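Local coordinates for sulfur carrier protein ThiS adenylyltransferase (Escherichia coli, PDB 1ZUD), which catalyses the ATP-dependent adenylation of the C-terminal glycine of the sulfur carrier protein ThiS, a step in thiamine biosynthesis, at residues C[29-34]-C[50-55]. Sequence-based numbering, arbitrary orientation.
Sequences SQVLII and AGVGTL
Gln30 lays its aliphatic stem at a slant across Thr54, its parallel bridge partner, with CG 4.0 Å from Thr54 CB. Because CG stands anti to the backbone N (chi1 178°) and the chain runs on extended, the amide end also reaches the threonine methyl, bringing OE1 to 4.0 Å from Thr54 CG2. That methyl is itself anti to its own N, which leaves OG1 on the side of the water that joins it to Ser29 O. The water donates a hydrogen bond to this carbonyl, which also accepts the N-H of Thr54 at 3.0 Å between Thr54 N and Ser29 O, a bent bond (139° at the hydrogen). Two residues after Ser29, Val31 N donates to Thr54 O at 2.9 Å, far straighter (166°). On the opposite face the contact is apolar: Val31 CB meets Leu55 CD2 at 3.9 Å, and its CG2 branch meets Val52 CG1, the two valines crossing at about a right angle. Leu209 of helix 191-210 touches both valines, while Leu47 of helix 40-50 touches Val52 and Leu55. An alanine in place of Gln30 would remove the stem and amide that cover Thr54 CG2 and would probably leave that methyl with a gap on this side. The pairing closes a beta-alpha-beta crossover of the Rossmann-type fold: helix 40-50 ends in a Schellman motif at Gly51, and the chain then enters strand 54-58, parallel to strand 30-34. The chemistry implies a division of labour: backbone bonds set the register, a water ties Thr54 to Ser29, and hydrocarbon packs on the buried face.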
ATOM      1  N   SER C  29      -3.457  23.715   4.374  1.00 26.88           N
ATOM      2  CA  SER C  29      -4.289  22.797   5.149  1.00 23.19           C
ATOM      3  C   SER C  29      -3.728  22.379   6.483  1.00 26.50           C
ATOM      4  O   SER C  29      -2.499  22.533   6.772  1.00 22.41           O
ATOM      5  CB  SER C  29      -4.503  21.530   4.358  1.00 26.75           C
ATOM      6  OG  SER C  29      -5.021  21.817   3.090  1.00 28.65           O
ATOM      7  N   GLN C  30      -4.609  21.745   7.255  1.00 20.62           N
ATOM      8  CA  GLN C  30      -4.224  21.222   8.550  1.00 18.85           C
ATOM      9  C   GLN C  30      -4.707  19.800   8.716  1.00 22.19           C
ATOM     10  O   GLN C  30      -5.901  19.489   8.513  1.00 21.77           O
ATOM     11  CB  GLN C  30      -4.757  22.129   9.710  1.00 21.52           C
ATOM     12  CG  GLN C  30      -4.351  21.500  11.093  1.00 26.75           C
ATOM     13  CD  GLN C  30      -4.593  22.410  12.285  1.00 29.36           C
ATOM     14  OE1 GLN C  30      -4.423  23.641  12.201  1.00 32.09           O
ATOM     15  NE2 GLN C  30      -4.969  21.816  13.400  1.00 25.82           N
ATOM     16  N   VAL C  31      -3.803  18.908   9.104  1.00 19.88           N
ATOM     17  CA  VAL C  31      -4.188  17.490   9.269  1.00 19.23           C
ATOM     18  C   VAL C  31      -3.872  17.036  10.668  1.00 19.94           C
ATOM     19  O   VAL C  31      -2.789  17.348  11.228  1.00 21.71           O
ATOM     20  CB  VAL C  31      -3.430  16.560   8.247  1.00 21.23           C
ATOM     21  CG1 VAL C  31      -3.654  15.051   8.594  1.00 24.74           C
ATOM     22  CG2 VAL C  31      -3.969  16.786   6.826  1.00 20.21           C
ATOM     23  N   LEU C  32      -4.830  16.358  11.275  1.00 20.88           N
ATOM     24  CA  LEU C  32      -4.601  15.798  12.599  1.00 17.43           C
ATOM     25  C   LEU C  32      -4.387  14.285  12.433  1.00 21.61           C
ATOM     26  O   LEU C  32      -5.275  13.559  11.923  1.00 17.70           O
ATOM     27  CB  LEU C  32      -5.799  16.052  13.551  1.00 17.86           C
ATOM     28  CG  LEU C  32      -5.854  15.318  14.909  1.00 21.65           C
ATOM     29  CD1 LEU C  32      -4.697  15.753  15.886  1.00 17.29           C
ATOM     30  CD2 LEU C  32      -7.215  15.581  15.517  1.00 18.02           C
ATOM     31  N   ILE C  33      -3.213  13.808  12.884  1.00 17.54           N
ATOM     32  CA  ILE C  33      -2.905  12.373  12.857  1.00 18.72           C
ATOM     33  C   ILE C  33      -2.991  11.871  14.315  1.00 21.32           C
ATOM     34  O   ILE C  33      -2.210  12.283  15.206  1.00 20.93           O
ATOM     35  CB  ILE C  33      -1.478  12.080  12.276  1.00 20.59           C
ATOM     36  CG1 ILE C  33      -1.389  12.639  10.824  1.00 24.05           C
ATOM     37  CG2 ILE C  33      -1.202  10.521  12.315  1.00 18.46           C
ATOM     38  CD1 ILE C  33       0.076  12.667  10.219  1.00 19.28           C
ATOM     39  N   ILE C  34      -3.960  11.008  14.582  1.00 18.97           N
ATOM     40  CA  ILE C  34      -4.102  10.475  15.935  1.00 21.28           C
ATOM     41  C   ILE C  34      -3.522   9.057  15.972  1.00 21.32           C
ATOM     42  O   ILE C  34      -4.079   8.152  15.383  1.00 20.25           O
ATOM     43  CB  ILE C  34      -5.570  10.465  16.338  1.00 19.07           C
ATOM     44  CG1 ILE C  34      -6.145  11.878  16.126  1.00 21.88           C
ATOM     45  CG2 ILE C  34      -5.693  10.134  17.812  1.00 23.79           C
ATOM     46  CD1 ILE C  34      -7.673  11.908  16.350  1.00 25.63           C
ATOM     47  N   ALA C  50       4.791  15.809   1.419  1.00 19.81           N
ATOM     48  CA  ALA C  50       3.833  16.408   0.481  1.00 22.22           C
ATOM     49  C   ALA C  50       3.576  17.921   0.652  1.00 20.99           C
ATOM     50  O   ALA C  50       2.931  18.563  -0.210  1.00 23.19           O
ATOM     51  CB  ALA C  50       2.447  15.667   0.595  1.00 21.73           C
ATOM     52  N   GLY C  51       3.995  18.478   1.780  1.00 21.98           N
ATOM     53  CA  GLY C  51       3.758  19.881   2.016  1.00 24.32           C
ATOM     54  C   GLY C  51       2.431  20.243   2.683  1.00 27.17           C
ATOM     55  O   GLY C  51       1.923  21.353   2.480  1.00 25.83           O
ATOM     56  N   VAL C  52       1.838  19.319   3.438  1.00 22.79           N
ATOM     57  CA  VAL C  52       0.631  19.690   4.177  1.00 27.10           C
ATOM     58  C   VAL C  52       1.187  20.742   5.146  1.00 25.98           C
ATOM     59  O   VAL C  52       2.127  20.473   5.899  1.00 27.51           O
ATOM     60  CB  VAL C  52       0.045  18.471   4.937  1.00 27.58           C
ATOM     61  CG1 VAL C  52      -0.861  18.929   6.033  1.00 23.40           C
ATOM     62  CG2 VAL C  52      -0.711  17.593   3.956  1.00 26.86           C
ATOM     63  N   GLY C  53       0.611  21.936   5.102  1.00 24.92           N
ATOM     64  CA  GLY C  53       1.053  23.076   5.913  1.00 26.84           C
ATOM     65  C   GLY C  53       1.172  22.949   7.417  1.00 29.31           C
ATOM     66  O   GLY C  53       2.115  23.517   8.054  1.00 23.85           O
ATOM     67  N   THR C  54       0.195  22.262   8.006  1.00 27.01           N
ATOM     68  CA  THR C  54       0.221  22.013   9.452  1.00 27.59           C
ATOM     69  C   THR C  54      -0.141  20.562   9.759  1.00 25.12           C
ATOM     70  O   THR C  54      -1.171  20.049   9.317  1.00 20.47           O
ATOM     71  CB  THR C  54      -0.766  22.917  10.224  1.00 29.59           C
ATOM     72  OG1 THR C  54      -0.513  24.279   9.891  1.00 31.60           O
ATOM     73  CG2 THR C  54      -0.580  22.749  11.746  1.00 29.57           C
ATOM     74  N   LEU C  55       0.724  19.900  10.493  1.00 22.15           N
ATOM     75  CA  LEU C  55       0.447  18.536  10.920  1.00 22.76           C
ATOM     76  C   LEU C  55       0.417  18.525  12.428  1.00 24.92           C
ATOM     77  O   LEU C  55       1.367  18.984  13.090  1.00 25.24           O
ATOM     78  CB  LEU C  55       1.539  17.535  10.497  1.00 25.63           C
ATOM     79  CG  LEU C  55       1.756  17.251   9.042  1.00 31.47           C
ATOM     80  CD1 LEU C  55       2.942  16.263   8.920  1.00 31.69           C
ATOM     81  CD2 LEU C  55       0.460  16.648   8.453  1.00 34.45           C
TER
HETATM   82  O   HOH W   1      -1.802  25.092   7.462  1.00 38.28           O